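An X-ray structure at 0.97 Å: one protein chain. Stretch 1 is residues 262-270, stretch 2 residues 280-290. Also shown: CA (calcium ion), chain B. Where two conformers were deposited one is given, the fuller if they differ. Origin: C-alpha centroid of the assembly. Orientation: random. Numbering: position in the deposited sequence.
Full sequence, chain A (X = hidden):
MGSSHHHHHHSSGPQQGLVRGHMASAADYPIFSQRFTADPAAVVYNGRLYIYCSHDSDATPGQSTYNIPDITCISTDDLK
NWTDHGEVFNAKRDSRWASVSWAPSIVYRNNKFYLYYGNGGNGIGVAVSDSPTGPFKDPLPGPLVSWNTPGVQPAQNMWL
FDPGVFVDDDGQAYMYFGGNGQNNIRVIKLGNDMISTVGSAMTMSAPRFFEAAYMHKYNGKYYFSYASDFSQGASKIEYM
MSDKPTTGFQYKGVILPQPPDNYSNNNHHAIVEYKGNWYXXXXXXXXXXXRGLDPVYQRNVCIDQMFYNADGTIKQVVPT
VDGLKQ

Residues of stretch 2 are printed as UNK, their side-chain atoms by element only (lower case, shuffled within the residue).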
# COMPACT_ATOMS: atom_id res chain seq x y z
N ASN A 262 9.12 -13.83 -8.26
CA ASN A 262 7.80 -13.24 -8.30
C ASN A 262 6.89 -13.76 -9.38
O ASN A 262 5.74 -13.28 -9.49
CB ASN A 262 7.85 -11.72 -8.29
CG ASN A 262 6.57 -11.11 -7.80
OD1 ASN A 262 6.09 -11.48 -6.71
ND2 ASN A 262 6.02 -10.17 -8.52
N TYR A 263 7.35 -14.67 -10.24
CA TYR A 263 6.46 -15.39 -11.16
C TYR A 263 5.69 -14.44 -12.10
O TYR A 263 4.59 -14.74 -12.53
CB TYR A 263 5.52 -16.32 -10.42
CG TYR A 263 6.21 -17.39 -9.63
CD1 TYR A 263 6.64 -17.16 -8.33
CD2 TYR A 263 6.43 -18.65 -10.17
CE1 TYR A 263 7.26 -18.16 -7.58
CE2 TYR A 263 7.07 -19.64 -9.44
CZ TYR A 263 7.43 -19.39 -8.14
OH TYR A 263 8.02 -20.37 -7.37
N SER A 264 6.33 -13.33 -12.46
CA SER A 264 5.73 -12.35 -13.40
C SER A 264 4.35 -11.92 -12.97
O SER A 264 3.49 -11.60 -13.78
CB SER A 264 5.71 -12.88 -14.83
OG SER A 264 7.04 -13.19 -15.23
N ASN A 265 4.14 -11.83 -11.65
CA ASN A 265 2.83 -11.50 -11.10
C ASN A 265 2.83 -10.10 -10.46
O ASN A 265 3.70 -9.28 -10.75
CB ASN A 265 2.35 -12.62 -10.19
CG ASN A 265 0.81 -12.77 -10.24
OD1 ASN A 265 0.03 -11.85 -9.85
ND2 ASN A 265 0.37 -13.92 -10.65
N ASN A 266 1.84 -9.81 -9.64
CA ASN A 266 1.68 -8.47 -9.16
C ASN A 266 2.80 -8.01 -8.25
O ASN A 266 3.55 -8.79 -7.64
CB ASN A 266 0.29 -8.23 -8.58
CG ASN A 266 -0.11 -9.22 -7.51
OD1 ASN A 266 0.75 -9.72 -6.74
ND2 ASN A 266 -1.38 -9.56 -7.47
N ASN A 267 2.90 -6.68 -8.15
CA ASN A 267 4.02 -5.96 -7.56
C ASN A 267 3.41 -4.79 -6.78
O ASN A 267 2.61 -4.06 -7.39
CB ASN A 267 4.93 -5.50 -8.71
CG ASN A 267 6.34 -5.10 -8.36
OD1 ASN A 267 6.74 -5.00 -7.20
ND2 ASN A 267 7.13 -4.86 -9.41
N HIS A 268 3.67 -4.65 -5.48
CA HIS A 268 2.97 -3.64 -4.68
C HIS A 268 3.90 -3.16 -3.58
O HIS A 268 4.57 -3.95 -2.95
CB HIS A 268 1.73 -4.26 -4.06
CG HIS A 268 0.70 -3.25 -3.56
ND1 HIS A 268 -0.57 -3.22 -4.09
CD2 HIS A 268 0.73 -2.30 -2.58
CE1 HIS A 268 -1.24 -2.26 -3.44
NE2 HIS A 268 -0.48 -1.67 -2.55
N HIS A 269 3.96 -1.87 -3.37
CA HIS A 269 4.98 -1.27 -2.53
C HIS A 269 4.48 -0.17 -1.60
O HIS A 269 3.36 0.39 -1.76
CB HIS A 269 5.98 -0.56 -3.55
CG HIS A 269 5.36 0.66 -4.14
ND1 HIS A 269 4.15 0.63 -4.81
CD2 HIS A 269 5.68 1.97 -3.94
CE1 HIS A 269 3.79 1.89 -5.01
NE2 HIS A 269 4.72 2.73 -4.55
N ALA A 270 5.39 0.25 -0.73
CA ALA A 270 5.27 1.52 0.01
C ALA A 270 6.69 2.07 0.13
O ALA A 270 7.67 1.34 0.17
CB ALA A 270 4.61 1.39 1.34
N UNK A 280 12.01 0.96 0.43
CA UNK A 280 10.80 0.44 -0.25
C UNK A 280 10.47 -0.90 0.39
O UNK A 280 11.32 -1.80 0.46
c UNK A 280 11.00 0.32 -1.76
c UNK A 280 9.78 -0.20 -2.44
c UNK A 280 11.32 1.66 -2.37
N UNK A 281 9.23 -1.02 0.87
CA UNK A 281 8.67 -2.29 1.28
C UNK A 281 7.82 -2.79 0.12
O UNK A 281 7.15 -2.01 -0.55
c UNK A 281 7.89 -2.18 2.59
c UNK A 281 8.83 -1.94 3.78
c UNK A 281 6.76 -1.22 2.60
N UNK A 282 7.85 -4.10 -0.12
CA UNK A 282 7.18 -4.67 -1.30
C UNK A 282 6.89 -6.10 -1.03
O UNK A 282 7.00 -6.58 0.14
c UNK A 282 9.64 -6.19 -3.21
c UNK A 282 11.74 -4.87 -1.99
o UNK A 282 13.23 -6.57 -2.76
c UNK A 282 8.00 -4.40 -2.57
c UNK A 282 11.96 -6.03 -2.67
c UNK A 282 9.39 -5.00 -2.57
c UNK A 282 10.92 -6.71 -3.24
c UNK A 282 10.45 -4.34 -1.96
N UNK A 283 6.54 -6.89 -2.03
CA UNK A 283 6.36 -8.33 -1.84
C UNK A 283 6.96 -9.11 -2.97
O UNK A 283 7.16 -8.65 -4.11
c UNK A 283 2.23 -7.78 -3.83
c UNK A 283 4.01 -9.02 -4.04
c UNK A 283 4.86 -8.73 -1.62
n UNK A 283 2.92 -8.52 -4.70
n UNK A 283 2.81 -7.75 -2.66
c UNK A 283 3.95 -8.50 -2.78
N UNK A 284 7.25 -10.40 -2.68
CA UNK A 284 7.55 -11.36 -3.71
C UNK A 284 6.97 -12.69 -3.29
O UNK A 284 6.04 -12.74 -2.47
c UNK A 284 9.96 -12.03 -3.05
c UNK A 284 9.05 -11.40 -4.08
n UNK A 284 11.22 -12.12 -3.40
o UNK A 284 9.51 -12.41 -1.97
N UNK A 285 7.42 -13.77 -3.92
CA UNK A 285 6.88 -15.12 -3.69
C UNK A 285 7.96 -16.13 -3.35
O UNK A 285 7.86 -17.29 -3.68
c UNK A 285 4.74 -14.65 -4.97
n UNK A 285 3.26 -11.75 -6.81
c UNK A 285 6.00 -15.52 -4.86
c UNK A 285 2.43 -12.77 -6.66
n UNK A 285 2.86 -14.03 -6.43
n UNK A 285 1.14 -12.57 -6.76
c UNK A 285 4.23 -14.49 -6.40
N UNK A 286 9.03 -15.66 -2.66
CA UNK A 286 10.14 -16.53 -2.35
C UNK A 286 9.80 -17.59 -1.34
O UNK A 286 10.33 -18.73 -1.40
o UNK A 286 12.53 -16.58 -2.20
c UNK A 286 11.35 -15.23 -0.61
c UNK A 286 11.38 -15.74 -1.98
N UNK A 287 8.97 -17.30 -0.33
CA UNK A 287 8.58 -18.31 0.64
C UNK A 287 7.84 -19.45 -0.01
O UNK A 287 8.14 -20.64 0.19
c UNK A 287 7.32 -18.80 2.80
c UNK A 287 7.83 -17.70 1.84
c UNK A 287 8.67 -16.66 2.56
N UNK A 288 6.84 -19.08 -0.81
CA UNK A 288 6.10 -20.11 -1.57
C UNK A 288 7.05 -20.89 -2.47
O UNK A 288 6.95 -22.13 -2.54
c UNK A 288 5.02 -19.44 -2.37
N UNK A 289 7.97 -20.23 -3.16
CA UNK A 289 8.89 -20.95 -4.04
C UNK A 289 9.71 -21.96 -3.26
O UNK A 289 9.84 -23.13 -3.67
c UNK A 289 12.80 -20.29 -7.21
c UNK A 289 9.83 -19.95 -4.72
n UNK A 289 13.84 -21.00 -6.43
c UNK A 289 10.84 -20.62 -5.63
c UNK A 289 11.71 -19.65 -6.36
N UNK A 290 10.27 -21.56 -2.14
CA UNK A 290 11.12 -22.48 -1.38
C UNK A 290 10.33 -23.67 -0.90
O UNK A 290 10.89 -24.76 -0.84
c UNK A 290 11.69 -21.72 -0.21
c UNK A 290 12.69 -20.62 -0.51
n UNK A 290 14.04 -21.62 -2.29
o UNK A 290 12.98 -19.64 -2.66
c UNK A 290 13.25 -20.59 -1.91
CA CA B . -0.80 0.37 -1.16
O HOH W 1 6.02 -6.27 -4.89
O HOH W 2 0.90 1.23 -2.74
O HOH W 3 -3.24 0.24 -0.83
O HOH W 4 -1.08 -1.38 0.50
O HOH W 5 -1.99 1.73 -2.81
O HOH W 6 -1.09 2.32 0.17

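Position 280 has three side-chain carbons, one bonded to CA and carrying the other two; beta-branching without a heteroatom identifies V280. Its CG1 lies 4.0 Å from H269 CB, and its CA makes a CA-H...O contact with A270 O at 3.3 Å.

Position 281 repeats the pattern of three carbons branched at CB, so it is V281, with CG2 packed 3.6 Å from A270 CB. Paired hydrogen bonds, A270 N to V281 O and V281 N to A270 O, both 2.9 Å, establish an antiparallel bridge, and the two side chains share one face of the sheet.

Position 282 has one carbon, then a six-carbon ring bearing an oxygen: Y282. The ring leads away from stretch 1, leaving the backbone to make the approach, Y282 CA to H268 O at 3.2 Å.

Position 283 shows one carbon and a five-membered ring of three carbons and two nitrogens, the imidazole of H283. NE2 donates to N266 O at 3.0 Å and weakly to N266 OD1 at 3.2 Å, while H268 N lies over one ring face. Water 1 donates to N267 OD1 (2.7 Å) and accepts from H268 N (2.9 Å) and H283 N (3.0 Å), linking the backbones where they do not pair directly.

Position 284 has two carbons, the second carrying one oxygen and one nitrogen: N284. Its side chain leads away, but its CA is 3.3 Å from N262 OD1.

Position 285 has three carbons, a nitrogen, then a carbon bearing two nitrogens. This is R285, at the N-cap position of the following helix. NH1 donates to N262 OD1 at 2.8 Å and N266 O at 3.1 Å; NH2 donates to N266 OD1 at 2.9 Å. N265 CG lies over one guanidinium face.

Position 286, one carbon carrying an oxygen and a carbon, is T286; position 287, three carbons branched at CB, is V287. Neither touches stretch 1. Position 288 has a single carbon, A288, also without contact.

Position 289 has four carbons in a row ending in nitrogen: K289. Its CB is 3.2 Å from Y263 OH, near the plane of that ring.

Position 290 has three carbons, the third carrying oxygen and nitrogen: Q290, again without contact.

The contact thus combines a short antiparallel bridge with a polar cluster in which H283 and R285 converge on N266. N262 ND2 also donates to N266 O (3.0 Å), bracing the loop that presents these acceptors. Beside the bridge, H268 NE2 binds calcium at 2.5 Å.

Stretch 2 (280-290) VVYHNRTVAKQ
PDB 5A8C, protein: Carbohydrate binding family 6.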